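Local coordinates for protein trichothecene 3-O-acetyltransferase (Gibberella zeae, PDB 2RKV) that transfers an acetyl group from acetyl-coenzyme A to the 3-hydroxyl of trichothecene mycotoxins, as an acyltransferase of the BAHD superfamily, at residues Y20-S24 against M161-D165; I116-K120 against I149-N153; I168-S172 against L385-F390; V375-A381 against S410-P416. One frame throughout, in Å; residues are numbered along the deposited sequence.

Contact 1: residues Y20-S24 against M161-D165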
# COMPACT_ATOMS: atom_id res chain seq x y z
N TYR A 20 1.72 -5.12 -8.51
CA TYR A 20 0.64 -4.14 -8.64
C TYR A 20 -0.08 -3.92 -7.32
O TYR A 20 -0.51 -4.89 -6.66
CB TYR A 20 -0.36 -4.57 -9.71
CG TYR A 20 0.10 -4.21 -11.10
CD1 TYR A 20 0.97 -5.04 -11.81
CD2 TYR A 20 -0.33 -3.03 -11.71
CE1 TYR A 20 1.40 -4.70 -13.09
CE2 TYR A 20 0.09 -2.68 -12.99
CZ TYR A 20 0.96 -3.51 -13.67
OH TYR A 20 1.37 -3.16 -14.94
N THR A 21 -0.22 -2.65 -6.92
CA THR A 21 -1.02 -2.28 -5.76
C THR A 21 -2.48 -2.15 -6.17
O THR A 21 -2.80 -1.38 -7.08
CB THR A 21 -0.57 -0.93 -5.16
OG1 THR A 21 0.82 -1.01 -4.81
CG2 THR A 21 -1.40 -0.58 -3.91
N GLN A 22 -3.37 -2.88 -5.48
CA GLN A 22 -4.81 -2.83 -5.77
C GLN A 22 -5.58 -2.15 -4.65
O GLN A 22 -5.25 -2.30 -3.47
CB GLN A 22 -5.39 -4.24 -5.95
CG GLN A 22 -4.62 -5.14 -6.90
CD GLN A 22 -4.92 -6.60 -6.65
OE1 GLN A 22 -5.18 -7.00 -5.51
NE2 GLN A 22 -4.85 -7.42 -7.70
N ILE A 23 -6.62 -1.42 -5.01
CA ILE A 23 -7.57 -0.90 -4.03
C ILE A 23 -8.95 -0.91 -4.68
O ILE A 23 -9.07 -0.65 -5.89
CB ILE A 23 -7.16 0.52 -3.51
CG1 ILE A 23 -8.01 0.97 -2.31
CG2 ILE A 23 -7.18 1.56 -4.67
CD1 ILE A 23 -7.70 0.23 -1.00
N SER A 24 -9.97 -1.26 -3.89
CA SER A 24 -11.34 -1.29 -4.37
C SER A 24 -12.22 -0.32 -3.60
O SER A 24 -12.11 -0.20 -2.37
CB SER A 24 -11.94 -2.70 -4.26
OG SER A 24 -11.18 -3.64 -5.02
N MET A 161 1.31 4.04 -2.87
CA MET A 161 -0.11 4.32 -2.69
C MET A 161 -0.42 5.81 -2.58
O MET A 161 -1.52 6.26 -2.95
CB MET A 161 -0.71 3.52 -1.52
CG MET A 161 -2.18 3.80 -1.26
SD MET A 161 -3.22 3.55 -2.72
CE MET A 161 -3.74 1.85 -2.47
N VAL A 162 0.54 6.60 -2.08
CA VAL A 162 0.34 8.06 -2.03
C VAL A 162 0.25 8.59 -3.47
O VAL A 162 -0.65 9.37 -3.79
CB VAL A 162 1.45 8.77 -1.22
CG1 VAL A 162 1.35 10.30 -1.35
CG2 VAL A 162 1.35 8.34 0.26
N GLY A 163 1.16 8.13 -4.33
CA GLY A 163 1.13 8.51 -5.74
C GLY A 163 -0.13 8.00 -6.43
O GLY A 163 -0.76 8.72 -7.22
N GLN A 164 -0.49 6.76 -6.13
CA GLN A 164 -1.69 6.15 -6.72
C GLN A 164 -2.93 6.94 -6.33
O GLN A 164 -3.80 7.21 -7.18
CB GLN A 164 -1.81 4.69 -6.25
CG GLN A 164 -2.88 3.88 -7.00
CD GLN A 164 -2.62 2.38 -6.87
OE1 GLN A 164 -1.46 1.96 -6.77
NE2 GLN A 164 -3.68 1.58 -6.87
N ASP A 165 -2.99 7.36 -5.07
CA ASP A 165 -4.09 8.20 -4.60
C ASP A 165 -4.12 9.51 -5.39
O ASP A 165 -5.20 9.97 -5.79
CB ASP A 165 -3.93 8.48 -3.09
CG ASP A 165 -5.09 9.28 -2.51
OD1 ASP A 165 -6.25 9.07 -2.91
OD2 ASP A 165 -4.84 10.11 -1.60
O HOH W 1 1.20 1.70 -5.40
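Gln164 and Met161 reach from the start of helix 161-176 to Thr21 and Ile23 on strand 20-28. This is helix-on-sheet packing within the N-terminal part of a BAHD acyltransferase. The axes of strand 20-24 and helix 161-165 pass 10.1 Å apart at 53°, and the long side chains of Met161 and Gln164 span the gap to Thr21 and Ile23. Gln164 does so with an extended chain. Its CG lies anti to the backbone N (chi1 -170°), and the amide slants across the Thr21 side chain. NE2 gives a hydrogen bond to the backbone O of Thr21 at 3.1 Å. The acceptor lies close to the amide plane of Gln164. NE2, however, stands above the carbonyl plane of Thr21, not on a lone pair. One water joins the two segments: it accepts from Thr21 OG1 at 2.8 Å and donates to Gln164 OE1 at 3.0 Å. NE2 thus donates while OE1 accepts, which is consistent with the assigned orientation of this buried amide. OE1 also packs 3.4 Å from Thr21 CB. The bound T-2 toxin comes near this residue. Met161 takes a bent course. The bends at chi2 and chi3 turn CE to the strand, where it lies 3.7 Å from Thr21 CG2. The Met161 chain crosses that of Ile23 at about a right angle, and Met161 CE comes 3.8 Å from Ile23 CB.

Contact 2: residues I116-K120 against I149-N153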
# COMPACT_ATOMS: atom_id res chain seq x y z
N ILE A 116 -12.55 -9.32 -9.11
CA ILE A 116 -12.85 -7.88 -9.16
C ILE A 116 -11.67 -6.95 -9.51
O ILE A 116 -11.85 -5.73 -9.61
CB ILE A 116 -13.63 -7.40 -7.88
CG1 ILE A 116 -12.90 -7.75 -6.58
CG2 ILE A 116 -15.05 -8.01 -7.84
CD1 ILE A 116 -11.57 -7.06 -6.36
N ALA A 117 -10.49 -7.52 -9.73
CA ALA A 117 -9.30 -6.75 -10.15
C ALA A 117 -8.89 -7.09 -11.59
O ALA A 117 -9.08 -8.23 -12.03
CB ALA A 117 -8.14 -6.98 -9.19
N PRO A 118 -8.33 -6.11 -12.32
CA PRO A 118 -7.93 -6.33 -13.72
C PRO A 118 -6.61 -7.09 -13.90
O PRO A 118 -6.30 -7.56 -15.01
CB PRO A 118 -7.79 -4.91 -14.27
CG PRO A 118 -7.41 -4.10 -13.09
CD PRO A 118 -8.07 -4.72 -11.89
N ARG A 119 -5.84 -7.22 -12.83
CA ARG A 119 -4.56 -7.92 -12.86
C ARG A 119 -4.20 -8.32 -11.43
O ARG A 119 -4.56 -7.62 -10.48
CB ARG A 119 -3.45 -7.02 -13.44
CG ARG A 119 -2.06 -7.64 -13.42
CD ARG A 119 -1.15 -6.99 -14.43
NE ARG A 119 0.22 -7.50 -14.37
CZ ARG A 119 1.12 -7.33 -15.34
NH1 ARG A 119 2.35 -7.82 -15.19
NH2 ARG A 119 0.80 -6.70 -16.46
N LYS A 120 -3.50 -9.44 -11.27
CA LYS A 120 -3.09 -9.89 -9.94
C LYS A 120 -2.04 -8.98 -9.32
O LYS A 120 -1.30 -8.29 -10.02
CB LYS A 120 -2.60 -11.33 -9.99
CG LYS A 120 -3.71 -12.34 -10.24
CD LYS A 120 -3.17 -13.76 -10.46
CE LYS A 120 -2.47 -14.29 -9.22
NZ LYS A 120 -3.43 -14.53 -8.09
N ILE A 149 -18.30 -2.08 -7.76
CA ILE A 149 -16.95 -2.11 -7.19
C ILE A 149 -15.98 -1.58 -8.22
O ILE A 149 -15.84 -2.16 -9.30
CB ILE A 149 -16.51 -3.53 -6.73
CG1 ILE A 149 -17.45 -4.06 -5.65
CG2 ILE A 149 -15.04 -3.52 -6.25
CD1 ILE A 149 -17.27 -5.55 -5.36
N LEU A 150 -15.33 -0.47 -7.89
CA LEU A 150 -14.29 0.10 -8.74
C LEU A 150 -12.95 -0.34 -8.19
O LEU A 150 -12.65 -0.08 -7.03
CB LEU A 150 -14.37 1.63 -8.74
CG LEU A 150 -13.15 2.37 -9.32
CD1 LEU A 150 -12.89 1.98 -10.78
CD2 LEU A 150 -13.29 3.87 -9.18
N THR A 151 -12.14 -1.00 -9.01
CA THR A 151 -10.82 -1.43 -8.57
C THR A 151 -9.74 -0.75 -9.40
O THR A 151 -9.84 -0.68 -10.63
CB THR A 151 -10.66 -2.96 -8.65
OG1 THR A 151 -11.67 -3.58 -7.84
CG2 THR A 151 -9.25 -3.41 -8.17
N VAL A 152 -8.72 -0.23 -8.72
CA VAL A 152 -7.61 0.42 -9.41
C VAL A 152 -6.32 -0.31 -9.07
O VAL A 152 -6.01 -0.50 -7.88
CB VAL A 152 -7.47 1.90 -9.00
CG1 VAL A 152 -6.37 2.57 -9.80
CG2 VAL A 152 -8.80 2.66 -9.15
N ASN A 153 -5.58 -0.71 -10.11
CA ASN A 153 -4.24 -1.30 -10.00
C ASN A 153 -3.22 -0.26 -10.42
O ASN A 153 -3.38 0.39 -11.45
CB ASN A 153 -4.08 -2.47 -10.97
CG ASN A 153 -4.70 -3.75 -10.45
OD1 ASN A 153 -5.74 -3.74 -9.80
ND2 ASN A 153 -4.04 -4.87 -10.72
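Asn153 and Thr151 point from one face of strand 147-155 to the loop 116-120, which follows the short helix 113-116. The contact lays a connecting loop over the mixed five-stranded sheet of the N-terminal part of the fold. Asn153 is the main link. Its CB carries CG anti to the carbonyl carbon (chi1 -80°), which aims the amide at the loop. CG packs on the Pro118 ring, 3.8 Å from Pro118 CD. OD1 lies nearer still, 3.3 Å from the same Pro118 CD, and also faces Ala117 CB. OD1 is buried here and has no hydrogen-bond partner in the model. ND2 at the other branch donates to Arg119 O at 2.8 Å. That oxygen lies in the amide plane of Asn153, while ND2 stands above the carbonyl plane of Arg119. Gln22 NE2 donates to the same oxygen, so two side-chain amides hold it. Two residues back, Thr151 sets CG2 against Ala117 CB at 3.9 Å. Earlier on the strand, Ile149 CD1 meets Ile116 CG2 at 4.1 Å. Thr151 OG1 donates to Ile116 O, the oxygen of the last helical residue, at 2.8 Å.

Contact 3: residues I168-S172 against L385-F390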
# COMPACT_ATOMS: atom_id res chain seq x y z
N ILE A 168 -5.57 8.78 -8.80
CA ILE A 168 -7.00 8.47 -8.69
C ILE A 168 -7.83 9.74 -8.41
O ILE A 168 -8.89 9.94 -9.01
CB ILE A 168 -7.28 7.37 -7.63
CG1 ILE A 168 -6.55 6.08 -8.03
CG2 ILE A 168 -8.79 7.13 -7.48
CD1 ILE A 168 -6.58 4.98 -6.97
N ARG A 169 -7.31 10.60 -7.54
CA ARG A 169 -7.93 11.88 -7.22
C ARG A 169 -8.16 12.71 -8.49
O ARG A 169 -9.24 13.28 -8.70
CB ARG A 169 -7.06 12.65 -6.22
CG ARG A 169 -7.54 14.05 -5.85
CD ARG A 169 -6.97 14.46 -4.49
NE ARG A 169 -5.50 14.48 -4.47
CZ ARG A 169 -4.74 13.61 -3.80
NH1 ARG A 169 -3.42 13.73 -3.83
NH2 ARG A 169 -5.28 12.63 -3.09
N LEU A 170 -7.13 12.79 -9.34
CA LEU A 170 -7.24 13.55 -10.59
C LEU A 170 -8.16 12.84 -11.58
O LEU A 170 -8.88 13.49 -12.35
CB LEU A 170 -5.87 13.80 -11.21
CG LEU A 170 -4.94 14.75 -10.44
CD1 LEU A 170 -3.77 15.17 -11.34
CD2 LEU A 170 -5.70 16.00 -9.95
N LEU A 171 -8.15 11.51 -11.56
CA LEU A 171 -9.10 10.78 -12.40
C LEU A 171 -10.53 11.16 -11.98
O LEU A 171 -11.39 11.38 -12.85
CB LEU A 171 -8.88 9.27 -12.33
CG LEU A 171 -9.96 8.39 -12.98
CD1 LEU A 171 -10.15 8.74 -14.47
CD2 LEU A 171 -9.62 6.91 -12.79
N SER A 172 -10.79 11.28 -10.68
CA SER A 172 -12.12 11.68 -10.23
C SER A 172 -12.50 13.07 -10.77
O SER A 172 -13.60 13.26 -11.29
CB SER A 172 -12.26 11.64 -8.70
OG SER A 172 -13.62 11.83 -8.34
N LEU A 385 -9.06 8.47 -0.55
CA LEU A 385 -9.98 7.69 -1.40
C LEU A 385 -11.46 7.76 -1.01
O LEU A 385 -12.33 7.65 -1.88
CB LEU A 385 -9.52 6.24 -1.50
CG LEU A 385 -8.24 6.04 -2.31
CD1 LEU A 385 -7.60 4.69 -1.99
CD2 LEU A 385 -8.51 6.18 -3.82
N TRP A 386 -11.75 7.92 0.28
CA TRP A 386 -13.14 8.04 0.75
C TRP A 386 -13.89 9.27 0.22
O TRP A 386 -15.12 9.36 0.34
CB TRP A 386 -13.20 8.04 2.28
CG TRP A 386 -13.00 6.72 2.94
CD1 TRP A 386 -11.82 6.19 3.38
CD2 TRP A 386 -14.02 5.78 3.29
NE1 TRP A 386 -12.04 4.96 3.96
CE2 TRP A 386 -13.39 4.69 3.92
CE3 TRP A 386 -15.42 5.75 3.12
CZ2 TRP A 386 -14.09 3.58 4.40
CZ3 TRP A 386 -16.12 4.64 3.59
CH2 TRP A 386 -15.46 3.57 4.22
N ASP A 387 -13.15 10.22 -0.36
CA ASP A 387 -13.75 11.47 -0.79
C ASP A 387 -14.15 11.53 -2.27
O ASP A 387 -14.78 12.50 -2.70
CB ASP A 387 -12.83 12.65 -0.47
CG ASP A 387 -13.58 13.95 -0.34
OD1 ASP A 387 -14.65 13.97 0.31
OD2 ASP A 387 -13.09 14.96 -0.89
N TYR A 388 -13.80 10.50 -3.04
CA TYR A 388 -13.97 10.58 -4.51
C TYR A 388 -15.28 9.95 -4.99
O TYR A 388 -15.60 8.82 -4.60
CB TYR A 388 -12.78 9.97 -5.28
CG TYR A 388 -11.41 10.33 -4.72
CD1 TYR A 388 -11.18 11.58 -4.13
CD2 TYR A 388 -10.36 9.42 -4.77
CE1 TYR A 388 -9.93 11.90 -3.58
CE2 TYR A 388 -9.11 9.73 -4.24
CZ TYR A 388 -8.90 10.97 -3.65
OH TYR A 388 -7.67 11.27 -3.12
N ASP A 389 -16.00 10.67 -5.85
CA ASP A 389 -17.29 10.21 -6.37
C ASP A 389 -17.25 9.95 -7.88
O ASP A 389 -18.17 9.36 -8.43
CB ASP A 389 -18.39 11.22 -6.06
CG ASP A 389 -18.11 12.60 -6.63
OD1 ASP A 389 -18.26 12.78 -7.85
OD2 ASP A 389 -17.74 13.51 -5.86
N PHE A 390 -16.19 10.42 -8.53
CA PHE A 390 -16.01 10.20 -9.98
C PHE A 390 -17.17 10.69 -10.87
O PHE A 390 -17.34 10.20 -11.98
CB PHE A 390 -15.69 8.73 -10.29
CG PHE A 390 -14.47 8.22 -9.58
CD1 PHE A 390 -14.58 7.62 -8.33
CD2 PHE A 390 -13.20 8.37 -10.16
CE1 PHE A 390 -13.44 7.16 -7.66
CE2 PHE A 390 -12.06 7.92 -9.50
CZ PHE A 390 -12.18 7.31 -8.24
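Tyr388 CG stands anti to the carbonyl carbon (chi1 -43°), and this turns the ring to helix 161-176, where it lies against Arg169. Arg169 starts with CG anti to its own N (chi1 177°). In the conformer described here (a second is modelled), the bend at chi3 brings NH2 to Tyr388 OH. Arg169 NH2 then donates to Tyr388 OH at 2.8 Å, with the oxygen near the guanidinium edge but tilted from its plane. The guanidinium and ring planes are 60° apart, so this is not a stack. Arg169 CA instead makes a CH-pi contact over one face of the Tyr388 ring, 4.0 Å from its centroid. The backbone of Leu385 lies over the opposite face. Asp165 completes the polar group: it takes a hydrogen bond with Tyr388 OH and a salt bridge with Arg169.

A part of the chain from beyond strand 375-379 here packs back on the N-terminal half of the BAHD fold, as its neighbour strand 399-401 does by joining the first sheet. One turn further along the helix from Ile168, Ser172 OG accepts from Phe390 N at 2.9 Å. Its CB lies over one face of the Phe390 ring, in a second CH-pi contact. At the edge of that ring Ile168 CG2 lies in plane, 3.5 Å from Phe390 CZ, and Leu171 CG is 4.1 Å from Phe390 CE2. Ile168 CG2 also touches Leu385 CD2 at 3.8 Å and the Tyr388 ring, so one methyl is wedged among three side chains of 385-390.

Contact 4: residues V375-A381 against S410-P416. With ZBA (12,13-Epoxytrichothec-9-ene-3,4,8,15-tetrol-4,15-diacetate-8-isovalerate), chain D.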
# COMPACT_ATOMS: atom_id res chain seq x y z
N VAL A 375 7.05 -7.98 11.33
CA VAL A 375 5.81 -7.35 10.88
C VAL A 375 6.22 -6.42 9.75
O VAL A 375 7.14 -5.64 9.91
CB VAL A 375 5.13 -6.54 12.01
CG1 VAL A 375 3.98 -5.68 11.44
CG2 VAL A 375 4.63 -7.45 13.12
N MET A 376 5.55 -6.53 8.61
CA MET A 376 5.81 -5.63 7.49
C MET A 376 4.51 -4.89 7.21
O MET A 376 3.60 -5.45 6.60
CB MET A 376 6.27 -6.40 6.25
CG MET A 376 7.50 -7.30 6.49
SD MET A 376 7.82 -8.48 5.16
CE MET A 376 6.39 -9.57 5.28
N LEU A 377 4.42 -3.64 7.67
CA LEU A 377 3.16 -2.90 7.64
C LEU A 377 3.23 -1.65 6.76
O LEU A 377 4.19 -0.87 6.85
CB LEU A 377 2.73 -2.50 9.06
CG LEU A 377 1.62 -1.43 9.13
CD1 LEU A 377 0.26 -2.04 8.81
CD2 LEU A 377 1.60 -0.73 10.47
N SER A 378 2.21 -1.46 5.93
CA SER A 378 2.04 -0.21 5.20
C SER A 378 0.69 0.42 5.50
O SER A 378 -0.35 -0.17 5.21
CB SER A 378 2.20 -0.40 3.69
OG SER A 378 2.06 0.85 3.02
N SER A 379 0.72 1.62 6.07
CA SER A 379 -0.50 2.32 6.40
C SER A 379 -0.97 3.23 5.27
O SER A 379 -0.26 4.16 4.86
CB SER A 379 -0.31 3.16 7.65
OG SER A 379 -1.46 3.95 7.89
N TRP A 380 -2.18 2.96 4.80
CA TRP A 380 -2.84 3.82 3.82
C TRP A 380 -3.86 4.72 4.49
O TRP A 380 -4.71 5.32 3.82
CB TRP A 380 -3.51 2.96 2.74
CG TRP A 380 -2.58 2.07 1.98
CD1 TRP A 380 -1.21 2.17 1.89
CD2 TRP A 380 -2.95 0.95 1.17
NE1 TRP A 380 -0.71 1.17 1.09
CE2 TRP A 380 -1.76 0.42 0.62
CE3 TRP A 380 -4.17 0.35 0.84
CZ2 TRP A 380 -1.75 -0.70 -0.23
CZ3 TRP A 380 -4.17 -0.76 -0.01
CH2 TRP A 380 -2.97 -1.27 -0.53
N ALA A 381 -3.76 4.84 5.82
CA ALA A 381 -4.79 5.51 6.62
C ALA A 381 -5.11 6.93 6.16
O ALA A 381 -6.27 7.36 6.22
CB ALA A 381 -4.41 5.51 8.10
N SER A 410 3.04 -12.15 7.62
CA SER A 410 3.48 -10.95 8.34
C SER A 410 3.30 -9.62 7.59
O SER A 410 3.61 -8.55 8.12
CB SER A 410 4.92 -11.10 8.86
OG SER A 410 4.97 -12.19 9.77
N LEU A 411 2.81 -9.71 6.35
CA LEU A 411 2.45 -8.51 5.60
C LEU A 411 1.14 -7.93 6.13
O LEU A 411 0.18 -8.67 6.39
CB LEU A 411 2.32 -8.83 4.10
CG LEU A 411 2.06 -7.66 3.15
CD1 LEU A 411 3.15 -6.60 3.24
CD2 LEU A 411 1.94 -8.21 1.72
N MET A 412 1.09 -6.61 6.28
CA MET A 412 -0.10 -5.97 6.84
C MET A 412 -0.34 -4.60 6.22
O MET A 412 0.60 -3.94 5.80
CB MET A 412 0.03 -5.81 8.35
CG MET A 412 0.38 -7.08 9.08
SD MET A 412 0.50 -6.79 10.85
CE MET A 412 1.00 -8.44 11.36
N TYR A 413 -1.61 -4.21 6.15
CA TYR A 413 -2.02 -2.88 5.69
C TYR A 413 -3.02 -2.23 6.63
O TYR A 413 -3.82 -2.92 7.28
CB TYR A 413 -2.66 -2.95 4.29
CG TYR A 413 -1.74 -3.51 3.24
CD1 TYR A 413 -1.77 -4.86 2.91
CD2 TYR A 413 -0.82 -2.68 2.59
CE1 TYR A 413 -0.89 -5.39 1.95
CE2 TYR A 413 0.05 -3.20 1.63
CZ TYR A 413 0.00 -4.55 1.31
OH TYR A 413 0.88 -5.05 0.36
N PHE A 414 -2.99 -0.90 6.70
CA PHE A 414 -4.15 -0.15 7.20
C PHE A 414 -4.86 0.44 5.99
O PHE A 414 -4.23 1.05 5.12
CB PHE A 414 -3.76 1.02 8.12
CG PHE A 414 -3.07 0.61 9.41
CD1 PHE A 414 -3.09 -0.70 9.86
CD2 PHE A 414 -2.40 1.57 10.16
CE1 PHE A 414 -2.46 -1.06 11.06
CE2 PHE A 414 -1.75 1.22 11.35
CZ PHE A 414 -1.78 -0.10 11.79
N MET A 415 -6.18 0.27 5.95
CA MET A 415 -6.99 0.90 4.90
C MET A 415 -7.06 2.41 5.09
O MET A 415 -6.75 2.91 6.18
CB MET A 415 -8.40 0.30 4.91
CG MET A 415 -8.46 -1.21 4.64
SD MET A 415 -7.67 -1.69 3.08
CE MET A 415 -6.05 -2.21 3.63
N PRO A 416 -7.45 3.15 4.04
CA PRO A 416 -7.77 4.56 4.28
C PRO A 416 -8.81 4.67 5.40
O PRO A 416 -9.79 3.93 5.42
CB PRO A 416 -8.31 5.04 2.92
CG PRO A 416 -7.69 4.10 1.92
CD PRO A 416 -7.60 2.77 2.62
O18 ZBA D . 6.28 -8.60 0.39
C44 ZBA D . 6.33 -8.33 -0.74
C45 ZBA D . 7.09 -9.06 -1.78
C46 ZBA D . 6.22 -9.87 -2.62
C48 ZBA D . 5.51 -10.83 -1.82
C47 ZBA D . 6.87 -10.74 -3.65
O17 ZBA D . 5.63 -7.30 -1.23
C31 ZBA D . 4.66 -6.60 -0.44
C30 ZBA D . 5.28 -5.53 0.39
C32 ZBA D . 3.63 -6.14 -1.39
C39 ZBA D . 2.91 -7.25 -2.12
C33 ZBA D . 3.41 -4.88 -1.60
C34 ZBA D . 4.12 -3.78 -0.91
O10 ZBA D . 3.22 -3.38 0.15
C29 ZBA D . 5.47 -4.18 -0.29
C38 ZBA D . 6.49 -4.31 -1.42
O12 ZBA D . 7.51 -5.23 -1.06
C40 ZBA D . 8.77 -5.04 -1.40
C41 ZBA D . 9.63 -6.18 -0.91
O13 ZBA D . 9.19 -4.14 -1.96
C28 ZBA D . 5.93 -3.05 0.72
C37 ZBA D . 7.35 -3.26 1.29
C35 ZBA D . 4.86 -2.97 1.80
C25 ZBA D . 3.70 -2.42 1.05
C36 ZBA D . 4.86 -3.51 3.13
O11 ZBA D . 5.24 -2.17 2.93
C27 ZBA D . 5.74 -1.64 0.07
C26 ZBA D . 4.31 -1.24 0.37
O16 ZBA D . 3.60 -0.85 -0.77
O14 ZBA D . 6.60 -0.76 0.80
C42 ZBA D . 7.14 0.36 0.35
O15 ZBA D . 7.85 1.05 1.01
C43 ZBA D . 6.73 0.65 -1.00
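Val375 places CG1 3.7 Å from Met412 SD where two parallel strands of the mixed seven-stranded sheet run side by side. Met376 N then hydrogen-bonds to Ser410 O at 2.8 Å, and Met376 O accepts from Met412 N. Leu377 lies on the sheet face of Met412 and Phe414. Its CD1 sits over the Phe414 ring, 4.0 Å from the centroid, in a CH-pi contact. Ser378 is on the other face, with Leu411 and Tyr413. Ser378 CB is 3.6 Å from O11 of the bound T-2 toxin, and its backbone hydrogen-bonds to Met412 O and Phe414 N. Ser379 OG accepts from Ala381 N in an ST turn and is also hydrogen-bonded to Asp262. Ser379 O accepts from coenzyme A. Trp380 N hydrogen-bonds to Phe414 O as the strand ends. The indole takes Tyr413 CD2 over one face, with the six-membered ring and the Tyr413 ring inclined at 43°. Ala381 closes the segment, its CA 3.3 Å from Met415 O. With CG anti to the carbonyl carbon (chi1 -60°), Tyr413 reaches the toxin, and its OH donates to toxin O10 at 2.9 Å. These strands contact both toxin and coenzyme A, consistent with acceptor and acyl donor meeting here.

Contacts 1 and 2 have centres 10 Å apart and reach the same five-stranded sheet, where strands 20-28 and 147-155 are neighbours. Contact 2 is nested along the chain inside the loop closed by contact 1. Contact 3 shares helix 161-176 with contact 1, their centres 12 Å apart. Contact 4 lies in the separate seven-stranded sheet, its centre 13 Å from that of contact 1 and 21 Å from that of contact 3. Trp380 packs on Thr21, Ile23 and Met161, and Trp386 NE1 is hydrogen-bonded to Pro416 O. The segments of contacts 3 and 4 alternate in sequence. Segment 385-390 packs on helix 161-176 and strand 399-401 joins the first sheet, which probably ties both halves together near the ligand sites.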